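Local atomic coordinates of peptidase M28 (Shewanella amazonensis SB2B, PDB entry 3IIB), a protein that probably acts as a zinc-dependent carboxypeptidase or dipeptidase of peptidase family M28, working as a homodimer with two zinc ions bound in each subunit's active site. Residues Y24-S29 and G273-T278; V32-R37 and D44-D49; A182-M187 and D259-G264; T294-L299 and E318-K323; Y300-E303 and L307-G310. All blocks are in the same frame, centred on the assembly; numbering follows the deposited sequence. Where two conformers were deposited one is given.

Contact 1 (Y24-S29 and G273-T278); sequences YDIVES and GVAIVT
Ile26 meets Ala275 and Thr278 through two branches set by its torsions: chi1 of -70° turns CG2 anti to the backbone N and leaves CG1 beside that N, and an extended chi2 (169°) then carries CD1 out to the second helix. CG2 lies 3.9 Å from Ala275 CA, while CD1 reaches Thr278 CG2 at 3.8 Å, the two side chains crossing at a slant. Ala275 CB fits against the backbone at the Ile26-Val27 step, 3.8 Å from Val27 N. The small methyl allows a close approach, with segment axes 8.1 Å apart and running 142° to each other, nearer antiparallel than parallel. Thr278 presents its methyl because OG1 turns back within its own helix to Val274 O at 2.7 Å, an oxygen that Thr278 N reaches from the opposite face of its plane. With Ile26 cut back to an alanine, the Thr278 methyl is likely to lose its partner and a gap to open beside Ala275. All four touching residues are buried. Helix 22-33 thus covers helix 267-285, whose Val274, Val277 and Thr278 rest on strand 293-300, while Ile276 packs on helix 413-432.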
# COMPACT_ATOMS: atom_id res chain seq x y z
N TYR A 24 -11.30 -19.95 -6.22
CA TYR A 24 -10.22 -19.40 -5.38
C TYR A 24 -8.94 -20.22 -5.53
O TYR A 24 -7.84 -19.68 -5.66
CB TYR A 24 -10.64 -19.37 -3.90
CG TYR A 24 -9.49 -18.89 -3.01
CD1 TYR A 24 -9.26 -17.55 -2.78
CD2 TYR A 24 -8.59 -19.82 -2.47
CE1 TYR A 24 -8.21 -17.13 -2.00
CE2 TYR A 24 -7.54 -19.41 -1.70
CZ TYR A 24 -7.34 -18.07 -1.47
OH TYR A 24 -6.28 -17.68 -0.67
N ASP A 25 -9.11 -21.54 -5.54
CA ASP A 25 -7.96 -22.44 -5.65
C ASP A 25 -7.20 -22.24 -6.96
O ASP A 25 -5.99 -22.38 -6.98
CB ASP A 25 -8.41 -23.90 -5.57
CG ASP A 25 -8.95 -24.30 -4.20
OD1 ASP A 25 -8.63 -23.67 -3.18
OD2 ASP A 25 -9.73 -25.27 -4.19
N ILE A 26 -7.90 -21.90 -8.04
CA ILE A 26 -7.24 -21.71 -9.33
C ILE A 26 -6.38 -20.43 -9.27
O ILE A 26 -5.21 -20.42 -9.70
CB ILE A 26 -8.22 -21.66 -10.51
CG1 ILE A 26 -8.84 -23.04 -10.73
CG2 ILE A 26 -7.49 -21.27 -11.76
CD1 ILE A 26 -10.00 -23.06 -11.70
N VAL A 27 -6.93 -19.37 -8.70
CA VAL A 27 -6.15 -18.13 -8.63
C VAL A 27 -5.02 -18.21 -7.58
O VAL A 27 -3.91 -17.63 -7.78
CB VAL A 27 -7.00 -16.84 -8.47
CG1 VAL A 27 -7.83 -16.82 -7.20
CG2 VAL A 27 -6.06 -15.59 -8.54
N GLU A 28 -5.25 -18.97 -6.51
CA GLU A 28 -4.16 -19.22 -5.54
C GLU A 28 -3.04 -19.97 -6.27
O GLU A 28 -1.87 -19.64 -6.12
CB GLU A 28 -4.66 -20.02 -4.35
CG GLU A 28 -3.69 -20.15 -3.20
CD GLU A 28 -2.70 -21.32 -3.33
OE1 GLU A 28 -2.78 -22.13 -4.27
OE2 GLU A 28 -1.81 -21.41 -2.45
N SER A 29 -3.42 -20.94 -7.09
CA SER A 29 -2.43 -21.74 -7.80
C SER A 29 -1.58 -20.90 -8.75
O SER A 29 -0.35 -21.01 -8.80
CB SER A 29 -3.15 -22.87 -8.51
OG SER A 29 -2.22 -23.66 -9.26
N GLY A 273 -9.91 -13.37 -13.29
CA GLY A 273 -10.67 -13.67 -14.50
C GLY A 273 -10.34 -15.05 -15.02
O GLY A 273 -11.23 -15.81 -15.36
N VAL A 274 -9.06 -15.42 -15.01
CA VAL A 274 -8.69 -16.79 -15.39
C VAL A 274 -9.47 -17.84 -14.54
O VAL A 274 -10.01 -18.84 -15.08
CB VAL A 274 -7.17 -17.01 -15.26
CG1 VAL A 274 -6.81 -18.48 -15.46
CG2 VAL A 274 -6.42 -16.10 -16.26
N ALA A 275 -9.51 -17.61 -13.23
CA ALA A 275 -10.16 -18.52 -12.30
C ALA A 275 -11.64 -18.53 -12.50
O ALA A 275 -12.27 -19.59 -12.39
CB ALA A 275 -9.84 -18.14 -10.86
N ILE A 276 -12.21 -17.36 -12.78
CA ILE A 276 -13.66 -17.25 -12.92
C ILE A 276 -14.12 -18.08 -14.10
O ILE A 276 -15.01 -18.94 -13.96
CB ILE A 276 -14.09 -15.78 -13.06
CG1 ILE A 276 -14.00 -15.09 -11.70
CG2 ILE A 276 -15.51 -15.66 -13.65
CD1 ILE A 276 -13.88 -13.55 -11.77
N VAL A 277 -13.51 -17.84 -15.27
CA VAL A 277 -13.98 -18.56 -16.49
C VAL A 277 -13.60 -20.05 -16.47
O VAL A 277 -14.43 -20.91 -16.87
CB VAL A 277 -13.58 -17.87 -17.82
CG1 VAL A 277 -14.15 -16.41 -17.86
CG2 VAL A 277 -12.05 -17.90 -18.08
N THR A 278 -12.44 -20.38 -15.93
CA THR A 278 -12.01 -21.81 -15.82
C THR A 278 -12.89 -22.59 -14.85
O THR A 278 -13.37 -23.68 -15.18
CB THR A 278 -10.55 -21.95 -15.44
OG1 THR A 278 -9.75 -21.23 -16.39
CG2 THR A 278 -10.11 -23.43 -15.44

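Contact 2 (V32-R37 and D44-D49); sequences VEVGPR and DKVAVD
Arg37, whose aliphatic chain lies against Ala47, has an NH1 shared between two backbone carbonyls, Gly35 O at 2.8 Å and Thr265 O. The N-H of Arg37 NH1 points fairly straight at Gly35 O (158°), and the oxygen lies at the edge of the guanidinium, close to its plane; seen from the carbonyl, however, the nitrogen stands well above the plane and does not follow a lone pair. NE gives a further bond to Leu258 O and NH2 one to Gly266 O, so that carbonyl oxygens fix the rotation of the buried charge. A chi1 of 47° sets CG between the backbone N and the carbonyl carbon. From there the chain passes the helix with CD 3.7 Å from Ala47 CB before its end turns away. The contact belongs to the link between two consecutive helices: helix 22-33 ends, Val34 departs from helical geometry, and Gly35 takes a positive phi that would press a CB against the preceding carbonyl oxygen. Helix 42-57 then comes back past the link. Val34 CG1 lies on Ala47 CB at 3.7 Å and beside Val46 CG1 at 4.0 Å, the two valine side chains lying alongside and pointing opposite ways. Glu33 binds Ser29 with its OE2, which also forms a salt bridge to Arg215 of the second subunit. The side chain of Arg37 comes within about 7 Å of those of His257 and Asp269, both zinc ligands.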
# COMPACT_ATOMS: atom_id res chain seq x y z
N VAL A 32 0.66 -18.25 -6.81
CA VAL A 32 1.78 -18.89 -6.08
C VAL A 32 2.77 -19.60 -7.00
O VAL A 32 3.98 -19.40 -6.87
CB VAL A 32 1.25 -19.87 -5.02
CG1 VAL A 32 2.44 -20.65 -4.33
CG2 VAL A 32 0.37 -19.13 -4.00
N GLU A 33 2.26 -20.40 -7.95
CA GLU A 33 3.11 -21.29 -8.75
C GLU A 33 3.73 -20.61 -10.00
O GLU A 33 4.64 -21.18 -10.62
CB GLU A 33 2.34 -22.53 -9.15
CG GLU A 33 1.75 -23.34 -7.96
CD GLU A 33 0.73 -24.36 -8.41
OE1 GLU A 33 0.89 -24.86 -9.54
OE2 GLU A 33 -0.29 -24.60 -7.71
N VAL A 34 3.22 -19.44 -10.34
CA VAL A 34 3.74 -18.61 -11.41
C VAL A 34 4.08 -17.24 -10.91
O VAL A 34 5.21 -16.81 -11.09
CB VAL A 34 2.73 -18.50 -12.59
CG1 VAL A 34 3.33 -17.76 -13.80
CG2 VAL A 34 2.27 -19.90 -13.00
N GLY A 35 3.12 -16.53 -10.32
CA GLY A 35 3.33 -15.14 -9.95
C GLY A 35 3.16 -14.20 -11.15
O GLY A 35 2.43 -14.52 -12.09
N PRO A 36 3.85 -13.05 -11.13
CA PRO A 36 3.68 -12.10 -12.22
C PRO A 36 4.12 -12.74 -13.51
O PRO A 36 5.08 -13.51 -13.51
CB PRO A 36 4.61 -10.94 -11.85
CG PRO A 36 5.57 -11.51 -10.91
CD PRO A 36 4.88 -12.61 -10.17
N ARG A 37 3.43 -12.44 -14.62
CA ARG A 37 3.74 -13.10 -15.91
C ARG A 37 3.61 -12.09 -17.06
O ARG A 37 2.67 -12.11 -17.88
CB ARG A 37 2.84 -14.34 -16.09
CG ARG A 37 1.41 -14.06 -15.80
CD ARG A 37 0.72 -15.05 -14.91
NE ARG A 37 -0.62 -14.53 -14.67
CZ ARG A 37 -1.06 -14.00 -13.54
NH1 ARG A 37 -0.29 -13.97 -12.45
NH2 ARG A 37 -2.28 -13.48 -13.51
N ASP A 44 6.27 -15.84 -18.84
CA ASP A 44 5.26 -16.05 -19.88
C ASP A 44 5.12 -17.54 -20.19
O ASP A 44 3.99 -18.11 -20.08
CB ASP A 44 5.66 -15.15 -21.07
CG ASP A 44 4.79 -15.30 -22.27
OD1 ASP A 44 3.89 -16.15 -22.34
OD2 ASP A 44 5.00 -14.49 -23.20
N LYS A 45 6.24 -18.20 -20.54
CA LYS A 45 6.16 -19.64 -20.76
C LYS A 45 5.74 -20.40 -19.51
O LYS A 45 4.98 -21.37 -19.62
CB LYS A 45 7.50 -20.19 -21.27
CG LYS A 45 7.52 -21.69 -21.43
CD LYS A 45 8.83 -22.11 -22.12
CE LYS A 45 8.77 -23.54 -22.69
NZ LYS A 45 8.00 -24.59 -21.95
N VAL A 46 6.22 -19.99 -18.34
CA VAL A 46 5.79 -20.61 -17.05
C VAL A 46 4.28 -20.56 -16.88
O VAL A 46 3.69 -21.58 -16.52
CB VAL A 46 6.54 -20.03 -15.83
CG1 VAL A 46 6.05 -20.62 -14.50
CG2 VAL A 46 8.12 -20.21 -16.02
N ALA A 47 3.66 -19.42 -17.19
CA ALA A 47 2.21 -19.27 -17.06
C ALA A 47 1.48 -20.14 -18.08
O ALA A 47 0.48 -20.81 -17.76
CB ALA A 47 1.81 -17.81 -17.20
N VAL A 48 1.99 -20.17 -19.33
CA VAL A 48 1.38 -21.02 -20.36
C VAL A 48 1.43 -22.51 -19.93
O VAL A 48 0.42 -23.22 -20.06
CB VAL A 48 2.04 -20.75 -21.77
CG1 VAL A 48 1.71 -21.88 -22.76
CG2 VAL A 48 1.64 -19.35 -22.26
N ASP A 49 2.60 -22.96 -19.46
CA ASP A 49 2.77 -24.36 -19.12
C ASP A 49 1.85 -24.66 -17.92
O ASP A 49 1.19 -25.71 -17.87
CB ASP A 49 4.22 -24.67 -18.81
CG ASP A 49 5.08 -24.70 -20.08
OD1 ASP A 49 4.50 -24.79 -21.16
OD2 ASP A 49 6.31 -24.60 -19.96

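Contact 3 (A182-M187 and D259-G264); sequences AHTGMM and DSWDEG
Trp261 and the backbone of Thr184-Met186 meet mainly by van der Waals contact. Gly185 CA sits 3.5 Å above one face of the indole, offset toward its rim and 3.7 Å from Trp261 NE1. Thr184 adds its methyl at a slant, CG2 lying 3.7 Å from Trp261 CB; chi1 of -164° sends OG1 anti to the backbone N, where it bonds to Ala94 O, and leaves CG2 for the tryptophan. Met186 N comes obliquely to 3.5 Å from Trp261 CZ2, and CB of this selenomethionine is 4.2 Å from that carbon. Loop 182-187, between strands 168-172 and 198-201, packs here on loop 259-264 of the M28 peptidase region, which leads from strand 247-257 to helix 267-285 at the metal site. Between rings, Trp261 and the zinc ligand His402 stand edge-to-face, while the same histidine gives its ND1 proton to Thr184 O. The polar link across the loops goes through one water at the edge of the indole, accepting from both Trp261 NE1 and Met186 N at 3.0 Å. A leucine in place of Trp261 would probably leave this water without a donor and His402 without its aromatic neighbour. Glu263 O accepts a bond from Arg180 of the second subunit.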
# COMPACT_ATOMS: atom_id res chain seq x y z
N ALA A 182 3.42 2.76 -7.06
CA ALA A 182 3.49 3.30 -8.40
C ALA A 182 2.83 2.30 -9.37
O ALA A 182 3.09 1.07 -9.32
CB ALA A 182 4.92 3.66 -8.79
N HIS A 183 1.92 2.83 -10.20
CA HIS A 183 1.15 2.01 -11.13
C HIS A 183 1.83 2.05 -12.50
O HIS A 183 2.07 3.14 -13.05
CB HIS A 183 -0.27 2.52 -11.31
CG HIS A 183 -1.14 2.51 -10.09
ND1 HIS A 183 -2.37 1.88 -10.07
CD2 HIS A 183 -0.98 3.09 -8.87
CE1 HIS A 183 -2.94 2.09 -8.90
NE2 HIS A 183 -2.12 2.82 -8.15
N THR A 184 2.17 0.88 -13.03
CA THR A 184 2.71 0.76 -14.38
C THR A 184 1.58 0.55 -15.39
O THR A 184 0.41 0.78 -15.08
CB THR A 184 3.80 -0.37 -14.44
OG1 THR A 184 4.57 -0.23 -15.65
CG2 THR A 184 3.22 -1.84 -14.22
N GLY A 185 1.94 0.13 -16.60
CA GLY A 185 0.97 -0.10 -17.68
C GLY A 185 1.55 0.38 -18.99
O GLY A 185 2.56 1.11 -19.02
N MSE A 186 0.90 -0.03 -20.07
CA MSE A 186 1.46 0.14 -21.39
C MSE A 186 1.48 1.63 -21.74
O MSE A 186 0.58 2.43 -21.36
CB MSE A 186 0.66 -0.64 -22.41
CG MSE A 186 1.24 -0.67 -23.76
SE MSE A 186 2.71 -1.74 -23.74
CE MSE A 186 2.67 -1.88 -25.67
N MSE A 187 2.53 2.00 -22.44
CA MSE A 187 2.55 3.26 -23.15
C MSE A 187 3.12 3.00 -24.53
O MSE A 187 3.73 1.93 -24.79
CB MSE A 187 3.38 4.25 -22.41
CG MSE A 187 4.72 3.75 -22.17
SE MSE A 187 6.05 5.10 -22.40
CE MSE A 187 5.70 5.63 -24.03
N ASP A 259 -1.81 -13.10 -19.11
CA ASP A 259 -0.62 -12.30 -18.82
C ASP A 259 -0.94 -11.24 -17.75
O ASP A 259 -2.11 -10.97 -17.45
CB ASP A 259 -0.09 -11.65 -20.09
CG ASP A 259 -1.04 -10.56 -20.66
OD1 ASP A 259 -2.26 -10.84 -20.81
OD2 ASP A 259 -0.59 -9.43 -20.97
N SER A 260 0.11 -10.59 -17.25
CA SER A 260 -0.05 -9.54 -16.25
C SER A 260 1.11 -8.62 -16.35
O SER A 260 2.05 -8.87 -17.12
CB SER A 260 -0.08 -10.12 -14.82
OG SER A 260 1.18 -10.62 -14.35
N TRP A 261 1.05 -7.53 -15.58
CA TRP A 261 2.27 -6.75 -15.27
C TRP A 261 3.13 -7.48 -14.23
O TRP A 261 2.72 -8.54 -13.66
CB TRP A 261 1.94 -5.29 -14.91
CG TRP A 261 1.57 -4.58 -16.20
CD1 TRP A 261 0.33 -4.37 -16.67
CD2 TRP A 261 2.47 -4.19 -17.25
NE1 TRP A 261 0.37 -3.78 -17.92
CE2 TRP A 261 1.68 -3.68 -18.30
CE3 TRP A 261 3.87 -4.24 -17.40
CZ2 TRP A 261 2.24 -3.20 -19.48
CZ3 TRP A 261 4.43 -3.75 -18.56
CH2 TRP A 261 3.62 -3.24 -19.59
N ASP A 262 4.33 -6.95 -14.02
CA ASP A 262 5.41 -7.75 -13.49
C ASP A 262 5.75 -7.52 -12.04
O ASP A 262 6.62 -8.23 -11.52
CB ASP A 262 6.68 -7.60 -14.36
CG ASP A 262 7.05 -6.17 -14.66
OD1 ASP A 262 6.17 -5.28 -14.85
OD2 ASP A 262 8.27 -5.89 -14.74
N GLU A 263 5.14 -6.51 -11.40
CA GLU A 263 5.55 -6.10 -10.04
C GLU A 263 4.69 -6.62 -8.90
O GLU A 263 5.15 -6.61 -7.74
CB GLU A 263 5.70 -4.58 -9.95
CG GLU A 263 6.64 -4.02 -11.04
CD GLU A 263 7.18 -2.65 -10.68
OE1 GLU A 263 6.38 -1.73 -10.64
OE2 GLU A 263 8.42 -2.51 -10.45
N GLY A 264 3.46 -7.04 -9.20
CA GLY A 264 2.59 -7.77 -8.24
C GLY A 264 2.61 -9.26 -8.54
O GLY A 264 3.64 -9.83 -8.97
O HOH W 1 -1.16 -2.22 -19.98

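Contact 4 (T294-L299 and E318-K323); sequences TIRVVL and EAELEK
The guanidinium of Arg296 and the carboxylate of Glu320 form a bidentate, end-on salt bridge. Arg296 NH1 meets Glu320 OE1 at 2.7 Å in a nearly straight bond (172°), and NH2 meets Glu320 OE2 at 3.0 Å with more bend. Both oxygens are approached on their syn sides and lie near the guanidinium plane, yet the two flat groups are twisted 36° apart, so the pair is not flat. The two side chains approach from facing sides. That of Arg296 runs straight out from the strand, CG anti to the backbone N and chi2 extended, and bends at chi3 (-69°); that of Glu320 is stretched out to meet it. Neighbours hold both ends. Arg296 NE makes a second salt bridge with Glu241 on strand 220-242, and its NH1 also donates to Tyr313 OH, while Glu320 OE1 is bonded to His317 ND1. This puts two carboxylates round the buried guanidinium, which would be expected to stabilise its charge. Ile251 of strand 247-257 packs on both Arg296 and Glu320, and Arg296 also touches Ile239 and His317. The bridge thus ties strand 293-300 to segment 318-323, between helix 308-316 and strand 324-329; as both strands run parallel to strand 247-257 and flank it, the arrangement belongs to a beta-alpha-beta crossover that skips one strand, well away from the zinc site.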
# COMPACT_ATOMS: atom_id res chain seq x y z
N THR A 294 -20.45 -26.06 -28.12
CA THR A 294 -19.15 -26.16 -27.48
C THR A 294 -18.89 -24.92 -26.64
O THR A 294 -19.22 -23.82 -27.07
CB THR A 294 -18.08 -26.35 -28.54
OG1 THR A 294 -18.32 -27.60 -29.20
CG2 THR A 294 -16.67 -26.28 -27.90
N ILE A 295 -18.39 -25.09 -25.42
CA ILE A 295 -17.95 -23.96 -24.60
C ILE A 295 -16.44 -23.90 -24.64
O ILE A 295 -15.76 -24.85 -24.27
CB ILE A 295 -18.45 -24.07 -23.16
CG1 ILE A 295 -19.99 -23.99 -23.16
CG2 ILE A 295 -17.82 -23.01 -22.23
CD1 ILE A 295 -20.68 -24.55 -21.85
N ARG A 296 -15.93 -22.76 -25.08
CA ARG A 296 -14.50 -22.60 -25.25
C ARG A 296 -13.97 -21.55 -24.26
O ARG A 296 -14.40 -20.38 -24.29
CB ARG A 296 -14.19 -22.21 -26.70
CG ARG A 296 -12.68 -22.03 -26.95
CD ARG A 296 -12.35 -21.68 -28.38
NE ARG A 296 -12.62 -22.81 -29.27
CZ ARG A 296 -12.73 -22.74 -30.59
NH1 ARG A 296 -12.63 -21.56 -31.24
NH2 ARG A 296 -12.95 -23.84 -31.28
N VAL A 297 -13.06 -21.99 -23.37
CA VAL A 297 -12.35 -21.10 -22.47
C VAL A 297 -11.12 -20.61 -23.21
O VAL A 297 -10.33 -21.42 -23.69
CB VAL A 297 -11.94 -21.79 -21.15
CG1 VAL A 297 -11.01 -20.90 -20.30
CG2 VAL A 297 -13.19 -22.15 -20.32
N VAL A 298 -10.96 -19.30 -23.35
CA VAL A 298 -9.76 -18.77 -23.99
C VAL A 298 -9.03 -17.91 -22.99
O VAL A 298 -9.61 -16.93 -22.46
CB VAL A 298 -10.04 -17.95 -25.29
CG1 VAL A 298 -8.74 -17.51 -25.90
CG2 VAL A 298 -10.87 -18.77 -26.23
N LEU A 299 -7.77 -18.26 -22.72
CA LEU A 299 -6.93 -17.52 -21.82
C LEU A 299 -5.92 -16.79 -22.69
O LEU A 299 -4.98 -17.39 -23.21
CB LEU A 299 -6.27 -18.43 -20.79
CG LEU A 299 -7.17 -19.35 -20.00
CD1 LEU A 299 -6.39 -20.19 -18.95
CD2 LEU A 299 -8.23 -18.50 -19.29
N GLU A 318 -10.80 -16.52 -38.10
CA GLU A 318 -11.65 -15.77 -39.02
C GLU A 318 -12.74 -16.63 -39.66
O GLU A 318 -13.90 -16.23 -39.65
CB GLU A 318 -10.77 -15.14 -40.11
CG GLU A 318 -11.53 -14.40 -41.18
CD GLU A 318 -10.62 -13.90 -42.30
OE1 GLU A 318 -9.41 -14.23 -42.31
OE2 GLU A 318 -11.14 -13.20 -43.19
N ALA A 319 -12.38 -17.81 -40.18
CA ALA A 319 -13.35 -18.68 -40.86
C ALA A 319 -14.35 -19.31 -39.89
O ALA A 319 -15.36 -19.82 -40.32
CB ALA A 319 -12.65 -19.81 -41.64
N GLU A 320 -14.01 -19.31 -38.58
CA GLU A 320 -14.83 -19.90 -37.54
C GLU A 320 -15.74 -18.88 -36.85
O GLU A 320 -16.60 -19.27 -36.05
CB GLU A 320 -13.91 -20.54 -36.50
CG GLU A 320 -14.56 -21.59 -35.65
CD GLU A 320 -13.69 -22.05 -34.48
OE1 GLU A 320 -12.92 -21.22 -33.93
OE2 GLU A 320 -13.82 -23.23 -34.04
N LEU A 321 -15.53 -17.59 -37.09
CA LEU A 321 -16.27 -16.55 -36.32
C LEU A 321 -17.77 -16.59 -36.54
O LEU A 321 -18.55 -16.24 -35.66
CB LEU A 321 -15.75 -15.15 -36.67
CG LEU A 321 -14.31 -14.87 -36.18
CD1 LEU A 321 -13.90 -13.42 -36.41
CD2 LEU A 321 -14.07 -15.25 -34.71
N GLU A 322 -18.18 -16.98 -37.74
CA GLU A 322 -19.59 -17.05 -38.01
C GLU A 322 -20.26 -18.05 -37.08
O GLU A 322 -21.44 -17.89 -36.75
CB GLU A 322 -19.82 -17.46 -39.46
CG GLU A 322 -21.21 -17.26 -39.94
CD GLU A 322 -21.25 -17.24 -41.46
OE1 GLU A 322 -21.35 -18.34 -42.06
OE2 GLU A 322 -21.24 -16.13 -42.04
N LYS A 323 -19.53 -19.09 -36.68
CA LYS A 323 -20.03 -20.09 -35.74
C LYS A 323 -19.81 -19.75 -34.26
O LYS A 323 -20.15 -20.55 -33.39
CB LYS A 323 -19.43 -21.45 -36.08
CG LYS A 323 -20.06 -22.11 -37.33
CD LYS A 323 -21.47 -22.61 -37.03
CE LYS A 323 -22.07 -23.34 -38.22
NZ LYS A 323 -23.38 -23.97 -37.90

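Contact 5 (Y300-E303 and L307-G310); sequences YAAE and LLGG
Leu307 N donates to Glu303 O at 3.0 Å along an almost straight line (174°), and two further bonds join the loop to the start of the helix. Leu308 N reaches Ala302 O at 3.3 Å from above the carbonyl plane, away from its lone pairs, and Gly309 N makes a weak, bent bond to Ala301 O at 2.9 Å. Water 3 carries the series on, donating to Ala301 O and accepting from Gly310 N. Around this backbone framework lie the side chains. Glu303 and Leu307 run side by side in the same direction, with Leu307 CD2 3.8 Å from Glu303 CG, and Ala302 CB packs at 3.9 Å on Leu308 CB. The ring of Tyr300 meets the first helical turn obliquely, CD1 lying 3.5 Å from Gly310 N, and water 2 joins its OH to Gly310 O. Gly309 lets the chains come so close, since a CB there would run into Ala301 O. Farther out, Asn237 takes the N-H of Ala301 through OD1 and gives its ND2 to Gly309 O, and Val68 covers Ala301 and Leu308. Glu303 is a known zinc-binding residue of this protein, though not a ligand in this chain; Glu304 is one. The first N-H groups of helix 308-316 are answered by carbonyls and a water, and with the Leu307-Glu303 bond these would be expected to hold the turn presenting both glutamates.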
# COMPACT_ATOMS: atom_id res chain seq x y z
N TYR A 300 -6.19 -15.51 -22.92
CA TYR A 300 -5.49 -14.76 -23.94
C TYR A 300 -4.12 -14.33 -23.49
O TYR A 300 -3.92 -13.95 -22.33
CB TYR A 300 -6.28 -13.50 -24.38
CG TYR A 300 -7.56 -13.76 -25.16
CD1 TYR A 300 -7.52 -13.96 -26.51
CD2 TYR A 300 -8.80 -13.76 -24.54
CE1 TYR A 300 -8.69 -14.15 -27.26
CE2 TYR A 300 -9.97 -13.98 -25.27
CZ TYR A 300 -9.90 -14.15 -26.62
OH TYR A 300 -11.06 -14.32 -27.35
N ALA A 301 -3.20 -14.34 -24.44
CA ALA A 301 -1.86 -13.82 -24.31
C ALA A 301 -1.81 -12.31 -24.52
O ALA A 301 -2.51 -11.75 -25.37
CB ALA A 301 -0.89 -14.51 -25.37
N ALA A 302 -0.91 -11.69 -23.77
CA ALA A 302 -0.39 -10.38 -24.08
C ALA A 302 -1.49 -9.33 -24.21
O ALA A 302 -1.41 -8.43 -25.03
CB ALA A 302 0.53 -10.44 -25.32
N GLU A 303 -2.51 -9.43 -23.37
CA GLU A 303 -3.55 -8.39 -23.34
C GLU A 303 -2.97 -7.04 -22.93
O GLU A 303 -3.35 -6.02 -23.48
CB GLU A 303 -4.70 -8.81 -22.41
CG GLU A 303 -5.86 -7.81 -22.41
CD GLU A 303 -5.68 -6.65 -21.44
OE1 GLU A 303 -4.79 -6.73 -20.58
OE2 GLU A 303 -6.45 -5.67 -21.53
N LEU A 307 -3.86 -6.03 -26.45
CA LEU A 307 -4.79 -7.05 -26.95
C LEU A 307 -4.17 -7.94 -28.02
O LEU A 307 -4.85 -8.40 -28.90
CB LEU A 307 -6.08 -6.45 -27.50
CG LEU A 307 -6.69 -5.25 -26.80
CD1 LEU A 307 -7.99 -4.81 -27.53
CD2 LEU A 307 -6.92 -5.58 -25.33
N LEU A 308 -2.87 -8.20 -27.95
CA LEU A 308 -2.22 -8.94 -29.03
C LEU A 308 -2.80 -10.35 -29.22
O LEU A 308 -3.00 -10.78 -30.34
CB LEU A 308 -0.71 -9.03 -28.79
CG LEU A 308 0.00 -7.67 -28.65
CD1 LEU A 308 1.51 -7.88 -28.46
CD2 LEU A 308 -0.29 -6.72 -29.82
N GLY A 309 -3.05 -11.08 -28.13
CA GLY A 309 -3.66 -12.38 -28.25
C GLY A 309 -5.09 -12.33 -28.73
O GLY A 309 -5.48 -13.14 -29.55
N GLY A 310 -5.86 -11.36 -28.26
CA GLY A 310 -7.22 -11.21 -28.79
C GLY A 310 -7.26 -10.94 -30.29
O GLY A 310 -8.06 -11.55 -31.01
O HOH W 2 -10.51 -12.51 -29.60
O HOH W 3 -4.78 -10.19 -25.79

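Overall arrangement
Along the chain, contact 2 is nested in the long loop closed by contact 1, and so is contact 3; contact 4 follows and encloses contact 5. Contacts 1 and 2 share helix 22-33, their centres 13 Å apart. Contact 1 reaches contact 4 where helix 267-285 packs on strand 293-300, and that strand runs on into contact 5. Contacts 2, 3 and 5 have centres 15 Å from one another, chained by Ser260 bonding to Arg37 and, more weakly, Asp259 to Glu303, around the zinc ions. Contacts 3 and 4, with centres 29 Å apart, are the most distant pair. Contacts 1, 2 and 3 touch the second subunit, so the metal-site loops adjoin the dimer interface.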